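Local structure of MsStt7d protein (Micromonas, 4IX4) at residues B[173-178]-B[185-190]; B[83-88]-B[110-115]; B[35-40]-B[49-54]. The protein is probably an ATP-dependent protein kinase, represented here by its kinase domain, with ADP and magnesium in the cleft. All coordinates share one frame; numbering follows the deposited sequence.

Contact 1: residues B[173-178]-B[185-190]; sequences NLIAAE and KLIDLG. With MG (magnesium ion), chain G; ADP (adenosine-5'-diphosphate), chain F.
The flat amide of Asn173 and the carboxylate of Asp188 meet at a steep angle, their planes 73° apart. One amide face has CB of Asp188 over it, 3.7 Å from CG of Asn173, while the ends of the amide are held by others: ND2 bonds to the carbonyl O of Asp168, and OD1 accepts a hydrogen from water 1 at 2.7 Å. This is the magnesium site of the protein kinase fold, set where the hairpin of strands 174-177 and 183-186 runs into Asp-Leu-Gly, the counterpart of the usual DFG motif. Asp188 turns its CG anti to the backbone N (chi1 -154°), which carries OD2 to 2.5 Å from the magnesium ion; water 1 is another ligand of that metal, making Asn173 its second shell in this structure. With a leucine at Asn173, water 1 would probably lose its acceptor and one side of the metal's shell would be set free to shift. Behind the site, paired backbone bonds join Ile175 to Lys185. Branched aliphatic residues suit the cleft floor: CD1 of Ile175 lies over a face of the adenine, 3.4 Å from ADP C2, and CD1 of Ile187 comes to 3.6 Å from ADP C2'. On the other sheet face Leu174 and Leu186 run side by side, their CD2 atoms 3.5 Å apart, against Leu152 of helix 141-161. On the side of Asp188 away from the metal, Gly190 N gives a weak hydrogen bond of 3.3 Å to OD1.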
loop_
_atom_site.group_PDB
_atom_site.type_symbol
_atom_site.label_atom_id
_atom_site.label_comp_id
_atom_site.label_asym_id
_atom_site.label_seq_id
_atom_site.Cartn_x
_atom_site.Cartn_y
_atom_site.Cartn_z
ATOM N N ASN B 173 11.490 -1.207 -11.100
ATOM C CA ASN B 173 12.140 -2.227 -10.279
ATOM C C ASN B 173 13.402 -2.774 -10.902
ATOM O O ASN B 173 13.794 -3.920 -10.640
ATOM C CB ASN B 173 11.198 -3.378 -9.971
ATOM C CG ASN B 173 10.221 -3.040 -8.865
ATOM O OD1 ASN B 173 10.472 -2.156 -8.029
ATOM N ND2 ASN B 173 9.109 -3.751 -8.838
ATOM N N LEU B 174 14.029 -1.946 -11.725
ATOM C CA LEU B 174 15.340 -2.244 -12.279
ATOM C C LEU B 174 16.307 -1.112 -11.957
ATOM O O LEU B 174 15.980 0.058 -12.146
ATOM C CB LEU B 174 15.232 -2.435 -13.790
ATOM C CG LEU B 174 14.541 -3.734 -14.208
ATOM C CD1 LEU B 174 14.056 -3.676 -15.640
ATOM C CD2 LEU B 174 15.476 -4.928 -14.003
ATOM N N ILE B 175 17.500 -1.461 -11.474
ATOM C CA ILE B 175 18.536 -0.472 -11.227
ATOM C C ILE B 175 19.769 -0.810 -12.054
ATOM O O ILE B 175 20.184 -1.970 -12.095
ATOM C CB ILE B 175 18.918 -0.423 -9.731
ATOM C CG1 ILE B 175 17.715 0.025 -8.895
ATOM C CG2 ILE B 175 20.107 0.504 -9.494
ATOM C CD1 ILE B 175 17.989 0.121 -7.404
ATOM N N ALA B 176 20.337 0.193 -12.720
ATOM C CA ALA B 176 21.609 0.028 -13.423
ATOM C C ALA B 176 22.716 0.122 -12.385
ATOM O O ALA B 176 22.999 1.203 -11.860
ATOM C CB ALA B 176 21.782 1.106 -14.487
ATOM N N ALA B 177 23.331 -1.015 -12.085
ATOM C CA ALA B 177 24.237 -1.111 -10.946
ATOM C C ALA B 177 25.609 -0.559 -11.308
ATOM O O ALA B 177 26.405 -1.245 -11.924
ATOM C CB ALA B 177 24.345 -2.554 -10.491
ATOM N N GLU B 178 25.883 0.681 -10.917
ATOM C CA GLU B 178 27.123 1.335 -11.325
ATOM C C GLU B 178 28.364 0.590 -10.816
ATOM O O GLU B 178 29.423 0.632 -11.450
ATOM C CB GLU B 178 27.131 2.799 -10.868
ATOM C CG GLU B 178 25.762 3.497 -10.927
ATOM C CD GLU B 178 25.310 3.864 -12.340
ATOM O OE1 GLU B 178 25.017 2.948 -13.143
ATOM O OE2 GLU B 178 25.230 5.081 -12.639
ATOM N N LYS B 185 19.952 -4.816 -12.329
ATOM C CA LYS B 185 19.544 -5.740 -11.276
ATOM C C LYS B 185 18.090 -5.477 -10.916
ATOM O O LYS B 185 17.643 -4.327 -10.884
ATOM C CB LYS B 185 20.409 -5.575 -10.033
ATOM C CG LYS B 185 21.874 -5.972 -10.238
ATOM C CD LYS B 185 22.659 -5.879 -8.945
ATOM C CE LYS B 185 24.142 -6.116 -9.191
ATOM N NZ LYS B 185 24.921 -6.081 -7.915
ATOM N N LEU B 186 17.359 -6.545 -10.642
ATOM C CA LEU B 186 15.988 -6.428 -10.171
ATOM C C LEU B 186 15.959 -6.057 -8.699
ATOM O O LEU B 186 16.821 -6.481 -7.925
ATOM C CB LEU B 186 15.252 -7.752 -10.367
ATOM C CG LEU B 186 14.811 -7.998 -11.813
ATOM C CD1 LEU B 186 14.649 -9.493 -12.109
ATOM C CD2 LEU B 186 13.522 -7.228 -12.135
ATOM N N ILE B 187 14.954 -5.277 -8.310
ATOM C CA ILE B 187 14.682 -5.071 -6.894
ATOM C C ILE B 187 13.242 -5.459 -6.597
ATOM O O ILE B 187 12.444 -5.708 -7.511
ATOM C CB ILE B 187 14.916 -3.607 -6.450
ATOM C CG1 ILE B 187 14.137 -2.645 -7.349
ATOM C CG2 ILE B 187 16.401 -3.268 -6.466
ATOM C CD1 ILE B 187 14.131 -1.209 -6.842
ATOM N N ASP B 188 12.904 -5.471 -5.312
ATOM C CA ASP B 188 11.529 -5.661 -4.873
ATOM C C ASP B 188 10.983 -7.054 -5.165
ATOM O O ASP B 188 10.264 -7.257 -6.143
ATOM C CB ASP B 188 10.618 -4.603 -5.502
ATOM C CG ASP B 188 9.383 -4.325 -4.667
ATOM O OD1 ASP B 188 9.075 -5.139 -3.771
ATOM O OD2 ASP B 188 8.721 -3.295 -4.907
ATOM N N LEU B 189 11.318 -8.007 -4.304
ATOM C CA LEU B 189 10.739 -9.343 -4.384
ATOM C C LEU B 189 9.491 -9.493 -3.492
ATOM O O LEU B 189 9.064 -10.605 -3.185
ATOM C CB LEU B 189 11.803 -10.389 -4.027
ATOM C CG LEU B 189 12.957 -10.508 -5.035
ATOM C CD1 LEU B 189 14.170 -11.180 -4.409
ATOM C CD2 LEU B 189 12.490 -11.261 -6.277
ATOM N N GLY B 190 8.890 -8.374 -3.100
ATOM C CA GLY B 190 7.753 -8.414 -2.188
ATOM C C GLY B 190 6.504 -9.073 -2.756
ATOM O O GLY B 190 5.628 -9.500 -2.011
HETATM MG MG MG G . 7.614 -1.152 -5.360
HETATM P PB ADP F . 6.979 2.416 -4.878
HETATM O O1B ADP F . 6.752 1.119 -5.608
HETATM O O2B ADP F . 8.007 3.316 -5.524
HETATM O O3B ADP F . 5.703 3.111 -4.453
HETATM P PA ADP F . 8.970 1.158 -3.311
HETATM O O1A ADP F . 9.153 0.260 -4.514
HETATM O O2A ADP F . 9.052 0.599 -1.906
HETATM O O3A ADP F . 7.606 1.992 -3.454
HETATM O "O5'" ADP F . 10.111 2.281 -3.448
HETATM C "C5'" ADP F . 11.367 1.971 -2.878
HETATM C "C4'" ADP F . 12.451 2.812 -3.521
HETATM O "O4'" ADP F . 13.665 2.326 -2.960
HETATM C "C3'" ADP F . 12.519 2.656 -5.032
HETATM O "O3'" ADP F . 12.557 3.935 -5.671
HETATM C "C2'" ADP F . 13.848 1.990 -5.272
HETATM O "O2'" ADP F . 14.526 2.559 -6.396
HETATM C "C1'" ADP F . 14.638 2.174 -3.982
HETATM N N9 ADP F . 15.408 0.944 -3.726
HETATM C C8 ADP F . 14.897 -0.234 -3.321
HETATM N N7 ADP F . 15.880 -1.164 -3.208
HETATM C C5 ADP F . 17.037 -0.563 -3.542
HETATM C C6 ADP F . 18.451 -0.962 -3.619
HETATM N N6 ADP F . 18.812 -2.229 -3.302
HETATM N N1 ADP F . 19.344 -0.031 -4.017
HETATM C C2 ADP F . 18.988 1.227 -4.324
HETATM N N3 ADP F . 17.714 1.667 -4.268
HETATM C C4 ADP F . 16.724 0.826 -3.889
HETATM O O HOH W 1 8.827 -0.143 -7.403
HETATM O O HOH W 2 5.842 -1.986 -6.777
HETATM O O HOH W 3 6.847 -2.088 -3.293
#

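Contact 2: residues B[83-88]-B[110-115]; sequences RFMGCI and MWANEG. With ADP (adenosine-5'-diphosphate), chain F.
Arg83 and Glu114 meet through backbone and carboxylate: Arg83 N donates to OE2 of Glu114 at 2.9 Å, almost straight at 176°, on the anti side of the oxygen. Water 4 gives OE2 a second hydrogen and accepts from NE of Arg83, so the guanidinium reaches the acid indirectly and rests one face on CB of Ala112. The other oxygen, OE1, forms a salt bridge with Lys185; glutamate suits this spot because each oxygen has a partner to receive. This is the hinge of the kinase fold. Ala112 N donates to Arg83 O at 3.0 Å, while Ala112 O accepts from ADP N6 and Glu114 N donates to ADP N1, each at 2.9 Å: the backbone reads the adenine edge, and Asn113 closes an Asx turn by accepting from Gly115 N.

Along the strands, Met110 O takes the N-H of Met85 at 2.8 Å, and Met110 N gives to Gly86 O. Met85 and Gly86 thus both face Met110 in a classic beta bulge, where the positive phi of Gly86 (111°) favours glycine; its N stands over the centre of the Phe84 ring. The flexible methionines fill the irregular step, CB of Met85 lying 3.7 Å from CE of Met110. Trp111, in the gatekeeper position, has CD1 of Phe84 over one ring face and NE1 bonded to Asn70. That bond and the edge-to-face contact of Phe84 with Tyr71 fasten edge strand 84-90 and its neighbour 106-112 to helix 59-76, while Met110 packs onto Leu49 of strand 45-52.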
loop_
_atom_site.group_PDB
_atom_site.type_symbol
_atom_site.label_atom_id
_atom_site.label_comp_id
_atom_site.label_asym_id
_atom_site.label_seq_id
_atom_site.Cartn_x
_atom_site.Cartn_y
_atom_site.Cartn_z
ATOM N N ARG B 83 21.797 -7.093 -3.960
ATOM C CA ARG B 83 22.481 -7.942 -2.996
ATOM C C ARG B 83 21.797 -7.898 -1.640
ATOM O O ARG B 83 21.640 -6.831 -1.059
ATOM C CB ARG B 83 23.934 -7.509 -2.852
ATOM C CG ARG B 83 24.692 -8.301 -1.805
ATOM C CD ARG B 83 26.197 -8.195 -1.996
ATOM N NE ARG B 83 26.700 -6.821 -1.943
ATOM C CZ ARG B 83 27.144 -6.219 -0.843
ATOM N NH1 ARG B 83 27.133 -6.854 0.323
ATOM N NH2 ARG B 83 27.590 -4.970 -0.906
ATOM N N PHE B 84 21.411 -9.070 -1.149
ATOM C CA PHE B 84 20.676 -9.198 0.107
ATOM C C PHE B 84 21.638 -9.388 1.277
ATOM O O PHE B 84 22.462 -10.310 1.278
ATOM C CB PHE B 84 19.693 -10.371 0.009
ATOM C CG PHE B 84 18.899 -10.621 1.260
ATOM C CD1 PHE B 84 18.111 -9.624 1.813
ATOM C CD2 PHE B 84 18.915 -11.865 1.870
ATOM C CE1 PHE B 84 17.371 -9.864 2.963
ATOM C CE2 PHE B 84 18.170 -12.106 3.022
ATOM C CZ PHE B 84 17.398 -11.104 3.562
ATOM N N MET B 85 21.528 -8.509 2.271
ATOM C CA MET B 85 22.462 -8.493 3.391
ATOM C C MET B 85 21.885 -9.079 4.674
ATOM O O MET B 85 22.581 -9.156 5.681
ATOM C CB MET B 85 23.002 -7.076 3.622
ATOM C CG MET B 85 23.740 -6.518 2.399
ATOM S SD MET B 85 24.292 -4.808 2.580
ATOM C CE MET B 85 25.626 -5.048 3.750
ATOM N N GLY B 86 20.635 -9.531 4.632
ATOM C CA GLY B 86 20.039 -10.201 5.776
ATOM C C GLY B 86 18.935 -9.412 6.448
ATOM O O GLY B 86 18.336 -8.516 5.848
ATOM N N CYS B 87 18.663 -9.758 7.703
ATOM C CA CYS B 87 17.611 -9.115 8.476
ATOM C C CYS B 87 18.167 -8.578 9.793
ATOM O O CYS B 87 19.293 -8.904 10.193
ATOM C CB CYS B 87 16.489 -10.113 8.767
ATOM S SG CYS B 87 16.925 -11.350 10.025
ATOM N N ILE B 88 17.375 -7.735 10.448
ATOM C CA ILE B 88 17.655 -7.280 11.808
ATOM C C ILE B 88 16.320 -7.078 12.497
ATOM O O ILE B 88 15.498 -6.299 12.027
ATOM C CB ILE B 88 18.393 -5.921 11.843
ATOM C CG1 ILE B 88 19.433 -5.812 10.723
ATOM C CG2 ILE B 88 18.999 -5.681 13.229
ATOM C CD1 ILE B 88 18.905 -5.185 9.437
ATOM N N MET B 110 17.650 -5.797 4.844
ATOM C CA MET B 110 18.702 -4.900 4.381
ATOM C C MET B 110 19.343 -5.409 3.100
ATOM O O MET B 110 19.580 -6.607 2.946
ATOM C CB MET B 110 19.776 -4.734 5.464
ATOM C CG MET B 110 20.778 -3.622 5.197
ATOM S SD MET B 110 21.872 -3.292 6.598
ATOM C CE MET B 110 22.930 -4.728 6.544
ATOM N N TRP B 111 19.603 -4.482 2.185
ATOM C CA TRP B 111 20.272 -4.783 0.928
ATOM C C TRP B 111 21.341 -3.731 0.689
ATOM O O TRP B 111 21.285 -2.628 1.241
ATOM C CB TRP B 111 19.302 -4.689 -0.249
ATOM C CG TRP B 111 18.134 -5.612 -0.233
ATOM C CD1 TRP B 111 18.032 -6.814 -0.872
ATOM C CD2 TRP B 111 16.877 -5.393 0.415
ATOM N NE1 TRP B 111 16.787 -7.359 -0.659
ATOM C CE2 TRP B 111 16.059 -6.504 0.128
ATOM C CE3 TRP B 111 16.360 -4.355 1.203
ATOM C CZ2 TRP B 111 14.754 -6.618 0.606
ATOM C CZ3 TRP B 111 15.053 -4.466 1.677
ATOM C CH2 TRP B 111 14.270 -5.592 1.381
ATOM N N ALA B 112 22.287 -4.058 -0.182
ATOM C CA ALA B 112 23.215 -3.061 -0.687
ATOM C C ALA B 112 22.445 -2.024 -1.503
ATOM O O ALA B 112 21.523 -2.365 -2.249
ATOM C CB ALA B 112 24.263 -3.718 -1.563
ATOM N N ASN B 113 22.825 -0.759 -1.375
ATOM C CA ASN B 113 22.303 0.256 -2.282
ATOM C C ASN B 113 22.974 0.064 -3.643
ATOM O O ASN B 113 24.178 0.300 -3.790
ATOM C CB ASN B 113 22.567 1.661 -1.735
ATOM C CG ASN B 113 21.957 2.745 -2.599
ATOM O OD1 ASN B 113 21.913 2.623 -3.817
ATOM N ND2 ASN B 113 21.483 3.814 -1.969
ATOM N N GLU B 114 22.203 -0.395 -4.626
ATOM C CA GLU B 114 22.755 -0.762 -5.931
ATOM C C GLU B 114 22.913 0.425 -6.879
ATOM O O GLU B 114 23.518 0.303 -7.945
ATOM C CB GLU B 114 21.884 -1.834 -6.588
ATOM C CG GLU B 114 21.871 -3.156 -5.822
ATOM C CD GLU B 114 23.164 -3.949 -5.948
ATOM O OE1 GLU B 114 24.038 -3.585 -6.771
ATOM O OE2 GLU B 114 23.294 -4.959 -5.225
ATOM N N GLY B 115 22.382 1.573 -6.482
ATOM C CA GLY B 115 22.496 2.773 -7.288
ATOM C C GLY B 115 21.328 3.706 -7.065
ATOM O O GLY B 115 20.241 3.276 -6.674
HETATM P PB ADP F . 6.979 2.416 -4.878
HETATM O O1B ADP F . 6.752 1.119 -5.608
HETATM O O2B ADP F . 8.007 3.316 -5.524
HETATM O O3B ADP F . 5.703 3.111 -4.453
HETATM P PA ADP F . 8.970 1.158 -3.311
HETATM O O1A ADP F . 9.153 0.260 -4.514
HETATM O O2A ADP F . 9.052 0.599 -1.906
HETATM O O3A ADP F . 7.606 1.992 -3.454
HETATM O "O5'" ADP F . 10.111 2.281 -3.448
HETATM C "C5'" ADP F . 11.367 1.971 -2.878
HETATM C "C4'" ADP F . 12.451 2.812 -3.521
HETATM O "O4'" ADP F . 13.665 2.326 -2.960
HETATM C "C3'" ADP F . 12.519 2.656 -5.032
HETATM O "O3'" ADP F . 12.557 3.935 -5.671
HETATM C "C2'" ADP F . 13.848 1.990 -5.272
HETATM O "O2'" ADP F . 14.526 2.559 -6.396
HETATM C "C1'" ADP F . 14.638 2.174 -3.982
HETATM N N9 ADP F . 15.408 0.944 -3.726
HETATM C C8 ADP F . 14.897 -0.234 -3.321
HETATM N N7 ADP F . 15.880 -1.164 -3.208
HETATM C C5 ADP F . 17.037 -0.563 -3.542
HETATM C C6 ADP F . 18.451 -0.962 -3.619
HETATM N N6 ADP F . 18.812 -2.229 -3.302
HETATM N N1 ADP F . 19.344 -0.031 -4.017
HETATM C C2 ADP F . 18.988 1.227 -4.324
HETATM N N3 ADP F . 17.714 1.667 -4.268
HETATM C C4 ADP F . 16.724 0.826 -3.889
HETATM O O HOH W 4 26.015 -5.414 -4.581
#

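Contact 3: residues B[35-40]-B[49-54]; sequences TVFRGV and LKNAKA. With ADP (adenosine-5'-diphosphate), chain F.
Val36 and Lys50 face each other as a non-hydrogen-bonded pair, CG2 of the valine resting obliquely against CG of the lysine at 4.0 Å. The same valine roofs the nucleotide: CG1 is 3.6 Å from ADP O4', and CG2 is 3.7 Å from ADP O2A. A compact branched residue suits a strand that must touch sugar and phosphate without reaching into them. This is the hairpin of strands 34-41 and 45-52 in the amino-terminal lobe, which bears the glycine-rich loop's exit and the lysine of the kinase ATP site.

Backbone bonds in both directions between Thr35 and Asn51, and again between Phe37 and Leu49, fix the register round that pair. On the sheet face of these four residues, Thr35 and Asn51 lie side by side, and water 5 ties them together, 2.7 Å from OG1 of Thr35 and donating to OD1 of Asn51 at 2.8 Å and to the carbonyl O of Ala52. The amide comes up at the edge of the Phe37 ring, OD1 being 4.0 Å from CE2. Leu49 sends CD1 to 3.8 Å from CA of Gly39, where any CB would clash with it; glycine is therefore the fitting residue.

Farther out, Lys50 stays extended from a CG anti to the backbone N (chi1 -180°), which takes NZ past the valine to a salt bridge with Glu66 of helix 59-76 and a cation-pi contact with Phe33. Lys53 NZ holds carbonyl oxygens of Gly31 and Asn32, and also Ser30 O of the second subunit.

Lys50 is an ADP-binding residue of this protein, though here its NZ stops 5.7 Å short of ADP O2A; its pairing with Glu66 resembles the helix-in arrangement of active kinases and holds NZ beside the phosphate end of the cleft.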
loop_
_atom_site.group_PDB
_atom_site.type_symbol
_atom_site.label_atom_id
_atom_site.label_comp_id
_atom_site.label_asym_id
_atom_site.label_seq_id
_atom_site.Cartn_x
_atom_site.Cartn_y
_atom_site.Cartn_z
ATOM N N THR B 35 7.917 -0.161 4.010
ATOM C CA THR B 35 8.509 1.146 3.767
ATOM C C THR B 35 10.014 1.002 3.662
ATOM O O THR B 35 10.625 0.285 4.444
ATOM C CB THR B 35 8.199 2.115 4.918
ATOM O OG1 THR B 35 6.788 2.114 5.170
ATOM C CG2 THR B 35 8.668 3.519 4.579
ATOM N N VAL B 36 10.596 1.669 2.671
ATOM C CA VAL B 36 12.015 1.557 2.376
ATOM C C VAL B 36 12.740 2.867 2.713
ATOM O O VAL B 36 12.251 3.955 2.397
ATOM C CB VAL B 36 12.218 1.194 0.886
ATOM C CG1 VAL B 36 13.675 1.255 0.507
ATOM C CG2 VAL B 36 11.650 -0.188 0.600
ATOM N N PHE B 37 13.899 2.747 3.358
ATOM C CA PHE B 37 14.721 3.893 3.749
ATOM C C PHE B 37 16.148 3.667 3.288
ATOM O O PHE B 37 16.587 2.523 3.164
ATOM C CB PHE B 37 14.761 4.038 5.275
ATOM C CG PHE B 37 13.419 4.238 5.903
ATOM C CD1 PHE B 37 12.956 5.514 6.183
ATOM C CD2 PHE B 37 12.625 3.151 6.238
ATOM C CE1 PHE B 37 11.721 5.703 6.770
ATOM C CE2 PHE B 37 11.379 3.336 6.830
ATOM C CZ PHE B 37 10.932 4.610 7.094
ATOM N N ARG B 38 16.879 4.749 3.050
ATOM C CA ARG B 38 18.327 4.640 2.918
ATOM C C ARG B 38 18.928 4.466 4.300
ATOM O O ARG B 38 18.360 4.909 5.299
ATOM C CB ARG B 38 18.933 5.887 2.283
ATOM C CG ARG B 38 18.606 6.074 0.820
ATOM C CD ARG B 38 19.424 7.218 0.252
ATOM N NE ARG B 38 19.033 7.542 -1.115
ATOM C CZ ARG B 38 18.066 8.398 -1.431
ATOM N NH1 ARG B 38 17.387 9.015 -0.473
ATOM N NH2 ARG B 38 17.777 8.637 -2.704
ATOM N N GLY B 39 20.086 3.829 4.351
ATOM C CA GLY B 39 20.835 3.736 5.582
ATOM C C GLY B 39 22.325 3.690 5.325
ATOM O O GLY B 39 22.786 3.597 4.179
ATOM N N VAL B 40 23.088 3.775 6.403
ATOM C CA VAL B 40 24.524 3.589 6.335
ATOM C C VAL B 40 24.883 2.491 7.322
ATOM O O VAL B 40 24.451 2.513 8.475
ATOM C CB VAL B 40 25.284 4.878 6.685
ATOM C CG1 VAL B 40 26.788 4.640 6.641
ATOM C CG2 VAL B 40 24.897 5.990 5.719
ATOM N N LEU B 49 16.959 -0.256 3.537
ATOM C CA LEU B 49 16.346 -0.929 4.674
ATOM C C LEU B 49 14.844 -0.945 4.479
ATOM O O LEU B 49 14.269 0.054 4.049
ATOM C CB LEU B 49 16.673 -0.153 5.947
ATOM C CG LEU B 49 18.153 -0.161 6.342
ATOM C CD1 LEU B 49 18.557 1.105 7.109
ATOM C CD2 LEU B 49 18.452 -1.413 7.152
ATOM N N LYS B 50 14.201 -2.066 4.785
ATOM C CA LYS B 50 12.742 -2.144 4.649
ATOM C C LYS B 50 12.109 -2.733 5.898
ATOM O O LYS B 50 12.577 -3.745 6.413
ATOM C CB LYS B 50 12.344 -3.003 3.443
ATOM C CG LYS B 50 10.832 -3.129 3.238
ATOM C CD LYS B 50 10.495 -3.962 2.013
ATOM C CE LYS B 50 9.003 -3.954 1.740
ATOM N NZ LYS B 50 8.692 -4.600 0.431
ATOM N N ASN B 51 11.041 -2.103 6.383
ATOM C CA ASN B 51 10.230 -2.701 7.437
ATOM C C ASN B 51 8.779 -2.831 6.976
ATOM O O ASN B 51 8.447 -2.389 5.877
ATOM C CB ASN B 51 10.360 -1.918 8.757
ATOM C CG ASN B 51 9.631 -0.586 8.737
ATOM O OD1 ASN B 51 9.319 -0.046 7.676
ATOM N ND2 ASN B 51 9.375 -0.038 9.925
ATOM N N ALA B 52 7.927 -3.457 7.789
ATOM C CA ALA B 52 6.517 -3.606 7.435
ATOM C C ALA B 52 5.735 -2.345 7.777
ATOM O O ALA B 52 6.088 -1.620 8.706
ATOM C CB ALA B 52 5.908 -4.798 8.154
ATOM N N LYS B 53 4.668 -2.088 7.024
ATOM C CA LYS B 53 3.696 -1.062 7.410
ATOM C C LYS B 53 2.820 -1.572 8.547
ATOM O O LYS B 53 2.253 -2.663 8.465
ATOM C CB LYS B 53 2.823 -0.660 6.222
ATOM C CG LYS B 53 3.570 0.149 5.177
ATOM C CD LYS B 53 2.707 0.377 3.954
ATOM C CE LYS B 53 3.426 1.180 2.891
ATOM N NZ LYS B 53 2.521 1.496 1.745
ATOM N N ALA B 54 2.716 -0.779 9.611
ATOM C CA ALA B 54 1.939 -1.174 10.784
ATOM C C ALA B 54 0.438 -1.254 10.501
ATOM O O ALA B 54 -0.306 -1.910 11.236
ATOM C CB ALA B 54 2.199 -0.223 11.935
HETATM P PB ADP F . 6.979 2.416 -4.878
HETATM O O1B ADP F . 6.752 1.119 -5.608
HETATM O O2B ADP F . 8.007 3.316 -5.524
HETATM O O3B ADP F . 5.703 3.111 -4.453
HETATM P PA ADP F . 8.970 1.158 -3.311
HETATM O O1A ADP F . 9.153 0.260 -4.514
HETATM O O2A ADP F . 9.052 0.599 -1.906
HETATM O O3A ADP F . 7.606 1.992 -3.454
HETATM O "O5'" ADP F . 10.111 2.281 -3.448
HETATM C "C5'" ADP F . 11.367 1.971 -2.878
HETATM C "C4'" ADP F . 12.451 2.812 -3.521
HETATM O "O4'" ADP F . 13.665 2.326 -2.960
HETATM C "C3'" ADP F . 12.519 2.656 -5.032
HETATM O "O3'" ADP F . 12.557 3.935 -5.671
HETATM C "C2'" ADP F . 13.848 1.990 -5.272
HETATM O "O2'" ADP F . 14.526 2.559 -6.396
HETATM C "C1'" ADP F . 14.638 2.174 -3.982
HETATM N N9 ADP F . 15.408 0.944 -3.726
HETATM C C8 ADP F . 14.897 -0.234 -3.321
HETATM N N7 ADP F . 15.880 -1.164 -3.208
HETATM C C5 ADP F . 17.037 -0.563 -3.542
HETATM C C6 ADP F . 18.451 -0.962 -3.619
HETATM N N6 ADP F . 18.812 -2.229 -3.302
HETATM N N1 ADP F . 19.344 -0.031 -4.017
HETATM C C2 ADP F . 18.988 1.227 -4.324
HETATM N N3 ADP F . 17.714 1.667 -4.268
HETATM C C4 ADP F . 16.724 0.826 -3.889
HETATM O O HOH W 5 6.804 1.191 7.734
#

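How the contacts relate
From the N terminus, contact 3 comes first, closing the short hairpin between strands 34-41 and 45-52. Contact 2 follows, closing a longer excursion of 21 residues that brings strand 106-112 back beside strand 84-90. Contact 1 closes last, across the small hairpin of strands 174-177 and 183-186. The three stand in series, none nested in or crossing another. Contacts 2 and 3 belong to one five-stranded sheet, where Trp111 packs on Lys50 and Met110 on Leu49. Contact 1 lies across the cleft and joins contact 2 through the Lys185 to Glu114 salt bridge and Ile175 packing at the hinge. All three border ADP, so the nucleotide itself connects them.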